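Local coordinates for protein annexin B22 (PDB 4MDU) that binds acidic phospholipid membranes in a calcium-dependent manner and aggregates liposomes, and may support the structural integrity of the schistosome tegument, at residues I6-I11 and I106-Y111; L113-Y118 and K151-D156; L293-L298 and Q325-A330. One frame throughout, in Å; residues are numbered along the deposited sequence.

Interaction 1 (I6-I11 and I106-Y111). Unlike the reference sequence in segment 6-11: Glu8 (reference Gly).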
ATOM      1  N   ILE B   6     -25.835  -2.266 -26.924  1.00 65.87           N
ATOM      2  CA  ILE B   6     -26.539  -2.247 -25.640  1.00 70.66           C
ATOM      3  C   ILE B   6     -25.571  -2.178 -24.460  1.00 70.10           C
ATOM      4  O   ILE B   6     -25.338  -1.105 -23.901  1.00 70.93           O
ATOM      5  CB  ILE B   6     -27.449  -3.471 -25.482  1.00 71.40           C
ATOM      6  CG1 ILE B   6     -27.107  -4.524 -26.540  1.00 72.36           C
ATOM      7  CG2 ILE B   6     -28.915  -3.062 -25.597  1.00 65.50           C
ATOM      8  CD1 ILE B   6     -25.685  -5.033 -26.476  1.00 72.74           C
ATOM      9  N   SER B   7     -25.020  -3.326 -24.077  1.00 62.99           N
ATOM     10  CA  SER B   7     -23.948  -3.378 -23.086  1.00 57.52           C
ATOM     11  C   SER B   7     -22.906  -4.429 -23.464  1.00 58.27           C
ATOM     12  O   SER B   7     -23.262  -5.544 -23.842  1.00 63.71           O
ATOM     13  CB  SER B   7     -24.491  -3.696 -21.695  1.00 51.94           C
ATOM     14  OG  SER B   7     -23.424  -4.054 -20.830  1.00 42.01           O
ATOM     15  N   GLU B   8     -21.628  -4.077 -23.345  1.00 45.14           N
ATOM     16  CA  GLU B   8     -20.550  -4.998 -23.659  1.00 43.13           C
ATOM     17  C   GLU B   8     -20.418  -6.061 -22.581  1.00 50.49           C
ATOM     18  O   GLU B   8     -19.662  -7.026 -22.740  1.00 42.17           O
ATOM     19  CB  GLU B   8     -19.228  -4.255 -23.853  1.00 41.39           C
ATOM     20  CG  GLU B   8     -19.283  -3.236 -24.985  1.00 52.83           C
ATOM     21  CD  GLU B   8     -19.773  -3.838 -26.309  1.00 61.87           C
ATOM     22  OE1 GLU B   8     -19.672  -5.075 -26.497  1.00 49.70           O
ATOM     23  OE2 GLU B   8     -20.271  -3.067 -27.160  1.00 70.51           O
ATOM     24  N   PHE B   9     -21.171  -5.893 -21.495  1.00 46.64           N
ATOM     25  CA  PHE B   9     -21.210  -6.901 -20.443  1.00 46.05           C
ATOM     26  C   PHE B   9     -22.353  -7.895 -20.640  1.00 57.06           C
ATOM     27  O   PHE B   9     -22.328  -8.999 -20.092  1.00 56.81           O
ATOM     28  CB  PHE B   9     -21.325  -6.251 -19.063  1.00 43.32           C
ATOM     29  CG  PHE B   9     -19.998  -6.029 -18.383  1.00 47.38           C
ATOM     30  CD1 PHE B   9     -18.814  -6.126 -19.098  1.00 41.65           C
ATOM     31  CD2 PHE B   9     -19.935  -5.739 -17.025  1.00 36.80           C
ATOM     32  CE1 PHE B   9     -17.596  -5.924 -18.485  1.00 34.27           C
ATOM     33  CE2 PHE B   9     -18.709  -5.545 -16.401  1.00 36.65           C
ATOM     34  CZ  PHE B   9     -17.535  -5.639 -17.143  1.00 29.27           C
ATOM     35  N   GLY B  10     -23.360  -7.502 -21.414  1.00 55.74           N
ATOM     36  CA  GLY B  10     -24.562  -8.312 -21.525  1.00 55.50           C
ATOM     37  C   GLY B  10     -25.519  -8.115 -20.354  1.00 54.23           C
ATOM     38  O   GLY B  10     -25.210  -7.400 -19.404  1.00 42.89           O
ATOM     39  N   ILE B  11     -26.674  -8.771 -20.420  1.00 54.96           N
ATOM     40  CA  ILE B  11     -27.752  -8.553 -19.461  1.00 54.94           C
ATOM     41  C   ILE B  11     -27.288  -8.556 -18.012  1.00 51.82           C
ATOM     42  O   ILE B  11     -27.852  -7.845 -17.172  1.00 55.39           O
ATOM     43  CB  ILE B  11     -28.895  -9.579 -19.616  1.00 56.36           C
ATOM     44  CG1 ILE B  11     -29.547  -9.460 -20.996  1.00 57.18           C
ATOM     45  CG2 ILE B  11     -29.943  -9.361 -18.541  1.00 55.71           C
ATOM     46  CD1 ILE B  11     -28.763 -10.114 -22.116  1.00 56.63           C
ATOM     47  N   ILE B 106     -24.526   6.250 -15.667  1.00 26.04           N
ATOM     48  CA  ILE B 106     -25.164   6.024 -16.981  1.00 37.14           C
ATOM     49  C   ILE B 106     -24.214   5.498 -18.039  1.00 26.98           C
ATOM     50  O   ILE B 106     -24.622   5.271 -19.170  1.00 33.53           O
ATOM     51  CB  ILE B 106     -25.860   7.257 -17.633  1.00 32.08           C
ATOM     52  CG1 ILE B 106     -25.163   8.528 -17.224  1.00 32.44           C
ATOM     53  CG2 ILE B 106     -27.397   7.224 -17.457  1.00 27.93           C
ATOM     54  CD1 ILE B 106     -23.776   8.570 -17.705  1.00 23.82           C
ATOM     55  N   VAL B 107     -22.948   5.347 -17.678  1.00 29.02           N
ATOM     56  CA  VAL B 107     -21.963   4.796 -18.585  1.00 34.45           C
ATOM     57  C   VAL B 107     -21.909   3.281 -18.428  1.00 36.30           C
ATOM     58  O   VAL B 107     -22.008   2.769 -17.315  1.00 32.03           O
ATOM     59  CB  VAL B 107     -20.593   5.444 -18.337  1.00 36.40           C
ATOM     60  CG1 VAL B 107     -19.484   4.527 -18.770  1.00 42.45           C
ATOM     61  CG2 VAL B 107     -20.528   6.784 -19.073  1.00 36.99           C
ATOM     62  N   ASP B 108     -21.782   2.567 -19.548  1.00 34.36           N
ATOM     63  CA  ASP B 108     -21.703   1.110 -19.533  1.00 23.80           C
ATOM     64  C   ASP B 108     -20.609   0.686 -18.559  1.00 23.52           C
ATOM     65  O   ASP B 108     -19.509   1.263 -18.553  1.00 26.07           O
ATOM     66  CB  ASP B 108     -21.400   0.580 -20.955  1.00 29.72           C
ATOM     67  CG  ASP B 108     -21.605  -0.921 -21.085  1.00 35.66           C
ATOM     68  OD1 ASP B 108     -22.358  -1.506 -20.264  1.00 31.89           O
ATOM     69  OD2 ASP B 108     -21.013  -1.515 -22.022  1.00 41.01           O
ATOM     70  N   THR B 109     -20.902  -0.305 -17.722  1.00 21.03           N
ATOM     71  CA  THR B 109     -19.936  -0.733 -16.704  1.00 23.83           C
ATOM     72  C   THR B 109     -18.493  -0.839 -17.208  1.00 29.29           C
ATOM     73  O   THR B 109     -17.592  -0.280 -16.596  1.00 27.20           O
ATOM     74  CB  THR B 109     -20.319  -2.077 -16.099  1.00 26.81           C
ATOM     75  OG1 THR B 109     -21.642  -1.991 -15.570  1.00 28.55           O
ATOM     76  CG2 THR B 109     -19.349  -2.460 -15.015  1.00 22.33           C
ATOM     77  N   PRO B 110     -18.267  -1.577 -18.316  1.00 31.40           N
ATOM     78  CA  PRO B 110     -16.888  -1.709 -18.797  1.00 29.66           C
ATOM     79  C   PRO B 110     -16.207  -0.380 -19.125  1.00 22.86           C
ATOM     80  O   PRO B 110     -15.015  -0.247 -18.861  1.00 23.12           O
ATOM     81  CB  PRO B 110     -17.023  -2.590 -20.060  1.00 33.89           C
ATOM     82  CG  PRO B 110     -18.495  -2.638 -20.368  1.00 30.36           C
ATOM     83  CD  PRO B 110     -19.202  -2.440 -19.062  1.00 23.00           C
ATOM     84  N   TYR B 111     -16.923   0.587 -19.685  1.00 23.72           N
ATOM     85  CA  TYR B 111     -16.293   1.888 -19.964  1.00 27.60           C
ATOM     86  C   TYR B 111     -15.963   2.597 -18.646  1.00 28.14           C
ATOM     87  O   TYR B 111     -14.883   3.192 -18.444  1.00 19.45           O
ATOM     88  CB  TYR B 111     -17.230   2.758 -20.796  1.00 30.54           C
ATOM     89  CG  TYR B 111     -16.576   4.015 -21.322  1.00 40.96           C
ATOM     90  CD1 TYR B 111     -16.654   5.215 -20.627  1.00 40.98           C
ATOM     91  CD2 TYR B 111     -15.879   4.002 -22.521  1.00 40.15           C
ATOM     92  CE1 TYR B 111     -16.056   6.366 -21.114  1.00 41.78           C
ATOM     93  CE2 TYR B 111     -15.274   5.145 -23.010  1.00 44.73           C
ATOM     94  CZ  TYR B 111     -15.366   6.323 -22.303  1.00 45.07           C
ATOM     95  OH  TYR B 111     -14.765   7.452 -22.810  1.00 45.60           O
TER
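Ser7 and Asp108 bring the two backbones together, their CA atoms 6.1 Å apart, where the irregular N-terminal segment 6-11 passes the start of helix 109-122. The carboxylate of Asp108 takes two hydrogen bonds from segment 6-11, one on each oxygen. The hydroxyl of Ser7 donates to Asp108 OD1, with OG and OD1 2.8 Å apart. The backbone N of Glu8 donates to Asp108 OD2 at 2.9 Å, and this bond is nearly straight, 167° at the hydrogen. Both donors come from the syn side and lie slightly out of the carboxylate plane. CG of Asp108 is anti to its own backbone N (chi1 -167°), which carries the carboxylate out to Ser7 and Glu8. Asp108 sits at the N-cap position of the helix, yet its side chain makes no capping bond. Ser7 OG also accepts from Phe9 N at 3.0 Å, which makes an ST turn.

The apolar half of the contact lies beside it. Pro110 CD sits over the centre of the Phe9 ring, 3.7 Å from the centroid and 10° off the ring normal, a CH-pi contact. Thr109 CG2 approaches the ring obliquely, 3.4 Å from Phe9 CE2. Glu8 in this chain differs from the reference sequence; its CB rests against Pro110 CG.

Asn68 of helix 68-82 also donates to Asp108 OD1, and Phe9 touches Ala145 of helix 140-156. The N-terminal segment is thus pinned at the junction of the first two annexin repeats. Three hydrogen bonds fix the Asp108 carboxylate in rotation and would favour its charged form, although the Glu8 carboxylate lies nearby without touching it.

Interaction 2 (L113-Y118 and K151-D156); sequences LAKSLY and KQVLKD
The apolar packing centres on Val153, whose two methyl groups meet different residues of helix 109-122. Val153 CG1 lies over one face of the Tyr118 ring, 3.9 Å from Tyr118 CG. CG2 turns to the preceding turn of that helix. Val153 CG2 packs against Ala114 CB at 4.1 Å. The backbone N of Lys115 is 4.0 Å from Val153 CG2. Val153 CG1 is anti to its own backbone N (chi1 163°), with CG2 beside that N, and this divides the methyls between the two sites. Leu154 adds a second contact to the tyrosine: its CD2 approaches Tyr118 CE2 obliquely, at 3.8 Å.

The two helices belong to the second annexin repeat, in the all-helical annexin fold. Their segments cross at -65°, with axes 9.4 Å apart at closest approach. The nearest CA atoms are those of Lys115 and Val153, 6.4 Å apart. Earlier residues of helix 140-156 extend the packing, with Ala149 and Tyr150 touching Ala114.

No hydrogen bond joins the two segments. The Lys115 side chain crosses that of Val153 at about a right angle, with Lys115 CG touching Val153 CG2. The lysine chain is extended beyond CG. Its ammonium stays 6.7 Å from the opposite charge of Asp156, measured from Lys115 NZ to Asp156 OD2, too far for direct contact. The Tyr118 side chain also lies about 6 Å from that of Met121, which binds calcium.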
ATOM      1  N   LEU B 113     -15.269   1.236 -15.823  1.00 29.84           N
ATOM      2  CA  LEU B 113     -14.092   0.645 -15.208  1.00 22.42           C
ATOM      3  C   LEU B 113     -12.846   1.062 -15.977  1.00 19.05           C
ATOM      4  O   LEU B 113     -11.800   1.362 -15.383  1.00 20.67           O
ATOM      5  CB  LEU B 113     -14.220  -0.876 -15.088  1.00 19.60           C
ATOM      6  CG  LEU B 113     -15.332  -1.305 -14.133  1.00 22.67           C
ATOM      7  CD1 LEU B 113     -15.442  -2.823 -14.131  1.00 28.44           C
ATOM      8  CD2 LEU B 113     -15.084  -0.761 -12.725  1.00 16.17           C
ATOM      9  N   ALA B 114     -12.945   1.111 -17.298  1.00 24.56           N
ATOM     10  CA  ALA B 114     -11.759   1.453 -18.092  1.00 32.62           C
ATOM     11  C   ALA B 114     -11.295   2.891 -17.798  1.00 28.56           C
ATOM     12  O   ALA B 114     -10.110   3.153 -17.666  1.00 27.97           O
ATOM     13  CB  ALA B 114     -11.995   1.222 -19.606  1.00 15.75           C
ATOM     14  N   LYS B 115     -12.231   3.818 -17.672  1.00 28.39           N
ATOM     15  CA  LYS B 115     -11.852   5.185 -17.339  1.00 33.23           C
ATOM     16  C   LYS B 115     -11.091   5.260 -16.005  1.00 26.69           C
ATOM     17  O   LYS B 115     -10.046   5.902 -15.914  1.00 25.21           O
ATOM     18  CB  LYS B 115     -13.072   6.100 -17.330  1.00 39.22           C
ATOM     19  CG  LYS B 115     -12.992   7.249 -18.338  1.00 51.99           C
ATOM     20  CD  LYS B 115     -14.183   8.196 -18.198  1.00 59.71           C
ATOM     21  CE  LYS B 115     -14.119   9.347 -19.186  1.00 65.54           C
ATOM     22  NZ  LYS B 115     -15.257  10.300 -19.012  1.00 66.44           N
ATOM     23  N   SER B 116     -11.595   4.593 -14.977  1.00 22.11           N
ATOM     24  CA  SER B 116     -10.866   4.537 -13.707  1.00 28.53           C
ATOM     25  C   SER B 116      -9.490   3.887 -13.854  1.00 25.56           C
ATOM     26  O   SER B 116      -8.544   4.294 -13.184  1.00 31.28           O
ATOM     27  CB  SER B 116     -11.665   3.796 -12.625  1.00 26.14           C
ATOM     28  OG  SER B 116     -12.855   4.491 -12.302  1.00 28.17           O
ATOM     29  N   LEU B 117      -9.371   2.865 -14.701  1.00 30.85           N
ATOM     30  CA  LEU B 117      -8.067   2.223 -14.904  1.00 25.37           C
ATOM     31  C   LEU B 117      -7.141   3.228 -15.555  1.00 19.35           C
ATOM     32  O   LEU B 117      -5.989   3.397 -15.157  1.00 22.99           O
ATOM     33  CB  LEU B 117      -8.181   0.954 -15.775  1.00 23.17           C
ATOM     34  CG  LEU B 117      -8.856  -0.242 -15.097  1.00 20.91           C
ATOM     35  CD1 LEU B 117      -9.143  -1.347 -16.121  1.00 22.80           C
ATOM     36  CD2 LEU B 117      -7.993  -0.762 -13.940  1.00 13.19           C
ATOM     37  N   TYR B 118      -7.660   3.901 -16.574  1.00 29.38           N
ATOM     38  CA  TYR B 118      -6.917   4.946 -17.260  1.00 19.86           C
ATOM     39  C   TYR B 118      -6.361   5.973 -16.272  1.00 33.74           C
ATOM     40  O   TYR B 118      -5.175   6.291 -16.291  1.00 35.17           O
ATOM     41  CB  TYR B 118      -7.832   5.637 -18.263  1.00 29.60           C
ATOM     42  CG  TYR B 118      -7.184   6.825 -18.935  1.00 32.94           C
ATOM     43  CD1 TYR B 118      -7.429   8.110 -18.500  1.00 37.22           C
ATOM     44  CD2 TYR B 118      -6.313   6.649 -19.994  1.00 38.36           C
ATOM     45  CE1 TYR B 118      -6.837   9.188 -19.110  1.00 44.23           C
ATOM     46  CE2 TYR B 118      -5.719   7.718 -20.609  1.00 42.91           C
ATOM     47  CZ  TYR B 118      -5.983   8.984 -20.167  1.00 48.37           C
ATOM     48  OH  TYR B 118      -5.378  10.052 -20.784  1.00 56.66           O
ATOM     49  N   LYS B 151      -9.422   0.908 -24.944  1.00 38.62           N
ATOM     50  CA  LYS B 151      -8.997   1.419 -26.248  1.00 41.71           C
ATOM     51  C   LYS B 151      -9.907   2.567 -26.696  1.00 36.15           C
ATOM     52  O   LYS B 151      -9.451   3.522 -27.319  1.00 45.37           O
ATOM     53  CB  LYS B 151      -8.911   0.296 -27.303  1.00 37.88           C
ATOM     54  CG  LYS B 151      -7.764  -0.690 -27.037  1.00 43.06           C
ATOM     55  CD  LYS B 151      -7.645  -1.768 -28.112  1.00 55.42           C
ATOM     56  CE  LYS B 151      -7.177  -1.181 -29.436  1.00 71.28           C
ATOM     57  NZ  LYS B 151      -5.851  -0.501 -29.321  1.00 81.18           N
ATOM     58  N   GLN B 152     -11.184   2.479 -26.347  1.00 33.33           N
ATOM     59  CA  GLN B 152     -12.134   3.538 -26.657  1.00 44.60           C
ATOM     60  C   GLN B 152     -11.961   4.770 -25.757  1.00 52.48           C
ATOM     61  O   GLN B 152     -12.321   5.886 -26.143  1.00 56.45           O
ATOM     62  CB  GLN B 152     -13.570   3.014 -26.577  1.00 44.87           C
ATOM     63  CG  GLN B 152     -14.617   4.027 -27.038  1.00 47.81           C
ATOM     64  CD  GLN B 152     -14.334   4.556 -28.436  1.00 53.46           C
ATOM     65  OE1 GLN B 152     -13.698   3.887 -29.254  1.00 58.64           O
ATOM     66  NE2 GLN B 152     -14.789   5.767 -28.709  1.00 47.45           N
ATOM     67  N   VAL B 153     -11.427   4.573 -24.555  1.00 46.05           N
ATOM     68  CA  VAL B 153     -11.142   5.706 -23.685  1.00 39.03           C
ATOM     69  C   VAL B 153      -9.937   6.460 -24.246  1.00 43.36           C
ATOM     70  O   VAL B 153      -9.900   7.691 -24.229  1.00 35.66           O
ATOM     71  CB  VAL B 153     -10.851   5.269 -22.236  1.00 33.78           C
ATOM     72  CG1 VAL B 153     -10.159   6.393 -21.470  1.00 34.43           C
ATOM     73  CG2 VAL B 153     -12.138   4.833 -21.527  1.00 30.88           C
ATOM     74  N   LEU B 154      -8.956   5.716 -24.754  1.00 44.30           N
ATOM     75  CA  LEU B 154      -7.767   6.333 -25.328  1.00 44.79           C
ATOM     76  C   LEU B 154      -8.116   7.196 -26.537  1.00 52.50           C
ATOM     77  O   LEU B 154      -7.496   8.234 -26.767  1.00 57.01           O
ATOM     78  CB  LEU B 154      -6.725   5.283 -25.702  1.00 44.97           C
ATOM     79  CG  LEU B 154      -6.098   4.537 -24.521  1.00 44.43           C
ATOM     80  CD1 LEU B 154      -5.183   3.435 -25.013  1.00 45.78           C
ATOM     81  CD2 LEU B 154      -5.350   5.484 -23.612  1.00 41.10           C
ATOM     82  N   LYS B 155      -9.109   6.782 -27.311  1.00 48.20           N
ATOM     83  CA  LYS B 155      -9.504   7.585 -28.460  1.00 47.45           C
ATOM     84  C   LYS B 155     -10.177   8.832 -27.934  1.00 50.96           C
ATOM     85  O   LYS B 155      -9.866   9.945 -28.348  1.00 57.06           O
ATOM     86  CB  LYS B 155     -10.466   6.822 -29.374  1.00 53.50           C
ATOM     87  CG  LYS B 155      -9.941   5.480 -29.865  1.00 57.91           C
ATOM     88  N   ASP B 156     -11.098   8.635 -27.000  1.00 53.73           N
ATOM     89  CA  ASP B 156     -11.842   9.735 -26.400  1.00 52.74           C
ATOM     90  C   ASP B 156     -10.952  10.781 -25.720  1.00 57.64           C
ATOM     91  O   ASP B 156     -11.331  11.949 -25.612  1.00 58.28           O
ATOM     92  CB  ASP B 156     -12.859   9.187 -25.395  1.00 52.90           C
ATOM     93  CG  ASP B 156     -14.016   8.478 -26.066  1.00 53.31           C
ATOM     94  OD1 ASP B 156     -13.959   8.295 -27.298  1.00 47.10           O
ATOM     95  OD2 ASP B 156     -14.978   8.097 -25.361  1.00 57.33           O
TER

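Interaction 3 (L293-L298 and Q325-A330)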
ATOM      1  N   LEU B 293     -14.124  -9.071   2.636  1.00 31.40           N
ATOM      2  CA  LEU B 293     -13.116  -8.407   1.807  1.00 31.68           C
ATOM      3  C   LEU B 293     -13.611  -7.092   1.225  1.00 23.66           C
ATOM      4  O   LEU B 293     -12.921  -6.083   1.286  1.00 25.62           O
ATOM      5  CB  LEU B 293     -12.663  -9.302   0.639  1.00 19.36           C
ATOM      6  CG  LEU B 293     -11.833  -8.550  -0.429  1.00 18.33           C
ATOM      7  CD1 LEU B 293     -10.422  -8.267   0.043  1.00 14.98           C
ATOM      8  CD2 LEU B 293     -11.783  -9.341  -1.736  1.00 24.49           C
ATOM      9  N   ILE B 294     -14.795  -7.107   0.627  1.00 21.66           N
ATOM     10  CA  ILE B 294     -15.300  -5.894   0.011  1.00 26.30           C
ATOM     11  C   ILE B 294     -15.857  -4.927   1.087  1.00 30.37           C
ATOM     12  O   ILE B 294     -15.851  -3.714   0.901  1.00 28.19           O
ATOM     13  CB  ILE B 294     -16.307  -6.197  -1.108  1.00 24.69           C
ATOM     14  CG1 ILE B 294     -15.670  -7.148  -2.125  1.00 26.93           C
ATOM     15  CG2 ILE B 294     -16.725  -4.914  -1.829  1.00 19.31           C
ATOM     16  CD1 ILE B 294     -16.589  -7.520  -3.260  1.00 21.39           C
ATOM     17  N   ALA B 295     -16.300  -5.461   2.222  1.00 25.49           N
ATOM     18  CA  ALA B 295     -16.755  -4.579   3.308  1.00 24.67           C
ATOM     19  C   ALA B 295     -15.575  -3.754   3.771  1.00 20.38           C
ATOM     20  O   ALA B 295     -15.710  -2.563   4.013  1.00 23.90           O
ATOM     21  CB  ALA B 295     -17.362  -5.373   4.480  1.00 16.04           C
ATOM     22  N   GLU B 296     -14.405  -4.388   3.854  1.00 33.07           N
ATOM     23  CA  GLU B 296     -13.181  -3.681   4.238  1.00 31.08           C
ATOM     24  C   GLU B 296     -12.747  -2.694   3.164  1.00 32.35           C
ATOM     25  O   GLU B 296     -12.294  -1.597   3.466  1.00 28.04           O
ATOM     26  CB  GLU B 296     -12.044  -4.663   4.530  1.00 29.34           C
ATOM     27  CG  GLU B 296     -12.375  -5.634   5.630  1.00 37.29           C
ATOM     28  CD  GLU B 296     -11.376  -6.761   5.713  1.00 43.10           C
ATOM     29  OE1 GLU B 296     -10.260  -6.599   5.168  1.00 41.59           O
ATOM     30  OE2 GLU B 296     -11.713  -7.806   6.315  1.00 37.98           O
ATOM     31  N   TRP B 297     -12.882  -3.087   1.905  1.00 24.58           N
ATOM     32  CA  TRP B 297     -12.581  -2.164   0.822  1.00 28.43           C
ATOM     33  C   TRP B 297     -13.448  -0.912   0.924  1.00 26.23           C
ATOM     34  O   TRP B 297     -12.966   0.207   0.784  1.00 22.79           O
ATOM     35  CB  TRP B 297     -12.817  -2.824  -0.533  1.00 21.96           C
ATOM     36  CG  TRP B 297     -11.766  -3.797  -0.955  1.00 28.28           C
ATOM     37  CD1 TRP B 297     -10.632  -4.142  -0.274  1.00 28.34           C
ATOM     38  CD2 TRP B 297     -11.745  -4.551  -2.180  1.00 25.62           C
ATOM     39  NE1 TRP B 297      -9.917  -5.082  -0.991  1.00 27.99           N
ATOM     40  CE2 TRP B 297     -10.569  -5.338  -2.168  1.00 24.43           C
ATOM     41  CE3 TRP B 297     -12.612  -4.636  -3.280  1.00 19.68           C
ATOM     42  CZ2 TRP B 297     -10.229  -6.195  -3.217  1.00 24.54           C
ATOM     43  CZ3 TRP B 297     -12.269  -5.481  -4.335  1.00 25.02           C
ATOM     44  CH2 TRP B 297     -11.085  -6.254  -4.290  1.00 22.24           C
ATOM     45  N   LEU B 298     -14.742  -1.118   1.129  1.00 28.96           N
ATOM     46  CA  LEU B 298     -15.660  -0.005   1.281  1.00 32.42           C
ATOM     47  C   LEU B 298     -15.251   0.879   2.475  1.00 34.95           C
ATOM     48  O   LEU B 298     -15.172   2.099   2.353  1.00 31.66           O
ATOM     49  CB  LEU B 298     -17.088  -0.535   1.414  1.00 29.16           C
ATOM     50  CG  LEU B 298     -17.698  -1.011   0.093  1.00 25.84           C
ATOM     51  CD1 LEU B 298     -18.917  -1.890   0.316  1.00 21.11           C
ATOM     52  CD2 LEU B 298     -18.059   0.203  -0.760  1.00 23.04           C
ATOM     53  N   GLN B 325     -25.867  -6.707  -0.828  1.00 26.00           N
ATOM     54  CA  GLN B 325     -26.565  -7.023   0.416  1.00 31.59           C
ATOM     55  C   GLN B 325     -25.721  -7.883   1.361  1.00 34.13           C
ATOM     56  O   GLN B 325     -25.684  -7.634   2.566  1.00 31.59           O
ATOM     57  CB  GLN B 325     -27.907  -7.696   0.162  1.00 28.54           C
ATOM     58  CG  GLN B 325     -28.731  -7.868   1.435  1.00 31.65           C
ATOM     59  CD  GLN B 325     -29.172  -6.538   2.024  1.00 36.17           C
ATOM     60  OE1 GLN B 325     -28.984  -6.278   3.217  1.00 32.47           O
ATOM     61  NE2 GLN B 325     -29.757  -5.686   1.189  1.00 31.62           N
ATOM     62  N   ASP B 326     -25.036  -8.882   0.820  1.00 27.59           N
ATOM     63  CA  ASP B 326     -24.210  -9.740   1.649  1.00 26.12           C
ATOM     64  C   ASP B 326     -23.029  -8.964   2.188  1.00 26.89           C
ATOM     65  O   ASP B 326     -22.561  -9.210   3.301  1.00 28.59           O
ATOM     66  CB  ASP B 326     -23.747 -10.977   0.868  1.00 33.42           C
ATOM     67  CG  ASP B 326     -24.888 -11.934   0.588  1.00 35.43           C
ATOM     68  OD1 ASP B 326     -25.023 -12.405  -0.558  1.00 41.89           O
ATOM     69  OD2 ASP B 326     -25.675 -12.194   1.519  1.00 38.49           O
ATOM     70  N   ILE B 327     -22.548  -8.023   1.387  1.00 27.38           N
ATOM     71  CA  ILE B 327     -21.459  -7.161   1.804  1.00 25.09           C
ATOM     72  C   ILE B 327     -21.929  -6.214   2.914  1.00 24.88           C
ATOM     73  O   ILE B 327     -21.175  -5.884   3.830  1.00 22.45           O
ATOM     74  CB  ILE B 327     -20.939  -6.341   0.604  1.00 30.75           C
ATOM     75  CG1 ILE B 327     -20.245  -7.263  -0.410  1.00 27.53           C
ATOM     76  CG2 ILE B 327     -20.023  -5.209   1.061  1.00 25.16           C
ATOM     77  CD1 ILE B 327     -20.120  -6.654  -1.801  1.00 27.47           C
ATOM     78  N   MET B 328     -23.176  -5.771   2.823  1.00 26.54           N
ATOM     79  CA  MET B 328     -23.742  -4.904   3.855  1.00 29.74           C
ATOM     80  C   MET B 328     -23.829  -5.634   5.202  1.00 28.19           C
ATOM     81  O   MET B 328     -23.443  -5.085   6.234  1.00 31.93           O
ATOM     82  CB  MET B 328     -25.107  -4.368   3.424  1.00 18.53           C
ATOM     83  CG  MET B 328     -25.005  -3.223   2.412  1.00 23.60           C
ATOM     84  SD  MET B 328     -26.552  -2.911   1.537  1.00 36.78           S
ATOM     85  CE  MET B 328     -27.697  -2.697   2.887  1.00 63.64           C
ATOM     86  N   ASP B 329     -24.299  -6.877   5.189  1.00 27.29           N
ATOM     87  CA  ASP B 329     -24.364  -7.651   6.433  1.00 35.94           C
ATOM     88  C   ASP B 329     -22.985  -7.797   7.054  1.00 39.47           C
ATOM     89  O   ASP B 329     -22.803  -7.544   8.247  1.00 39.16           O
ATOM     90  CB  ASP B 329     -24.975  -9.020   6.194  1.00 37.01           C
ATOM     91  CG  ASP B 329     -26.418  -8.937   5.746  1.00 39.02           C
ATOM     92  OD1 ASP B 329     -26.999  -7.837   5.794  1.00 41.03           O
ATOM     93  OD2 ASP B 329     -26.974  -9.974   5.344  1.00 49.21           O
ATOM     94  N   ALA B 330     -22.010  -8.191   6.237  1.00 39.16           N
ATOM     95  CA  ALA B 330     -20.636  -8.328   6.711  1.00 29.77           C
ATOM     96  C   ALA B 330     -20.116  -7.003   7.265  1.00 25.89           C
ATOM     97  O   ALA B 330     -19.452  -6.967   8.296  1.00 30.18           O
ATOM     98  CB  ALA B 330     -19.734  -8.828   5.602  1.00 29.71           C
TER
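Ile294 and Ile327 meet in a crossing of two helices of the fourth annexin repeat, in the all-alpha annexin fold. The segments cross at -74°, and their axes come within 8.5 Å. No hydrogen bond passes between them, so the contact is apolar packing.

Ile294 comes first. Ile294 CG2 is 3.8 Å from Ile327 CD1, and CD1 of Ile294 touches the same methyl. CB of Ile294 lies close to it as well. The end of the Ile327 chain therefore rests against the branched side chain of Ile294. Arg319 of helix 311-320 touches both isoleucines.

Ala295 follows, at the place where the backbones are nearest: its CA is 5.6 Å from that of Ile327. Ala295 CB faces the other backbone, 3.9 Å from Ile327 O. Ala295 CB also lies 4.3 Å from Ala330 CB, about one turn further along helix 324-335. The small side chains at this point are in keeping with the close approach of the helices. Tyr331 touches Ala295 too.

Leu298 lies one turn on from Ile294. Its side chain crosses that of Ile327 at about a right angle. Leu315 and Leu316 of helix 311-320 also pack on it. The side chain of the calcium ligand Met302 is about 5 Å from that of Leu298.

Ile327 thus serves both turns with different branches. CG1 is anti to the carbonyl carbon (chi1 -68°), while CG2 is anti to the backbone N. From there Ile327 CG2 reaches Leu298 CD1 at 3.6 Å.

How the interactions relate
Interactions 1 and 2 share helix 109-122, and their centres are 13 Å apart. Tyr111 joins them: Tyr111 OH is 2.6 Å from Asp156 OD2, a probable hydrogen bond, and Tyr111 CE2 packs 3.5 Å from Val153 CG2. Interaction 3 is separate. Its centre lies 24 Å from that of interaction 1 and 27 Å from that of interaction 2, across the centre of the chain from both. It does not touch either one; the nearest atoms of interactions 2 and 3 are about 10 Å apart. Interactions 2 and 3 each lie near a calcium site of their own repeat, whereas interaction 1 is away from the annotated sites.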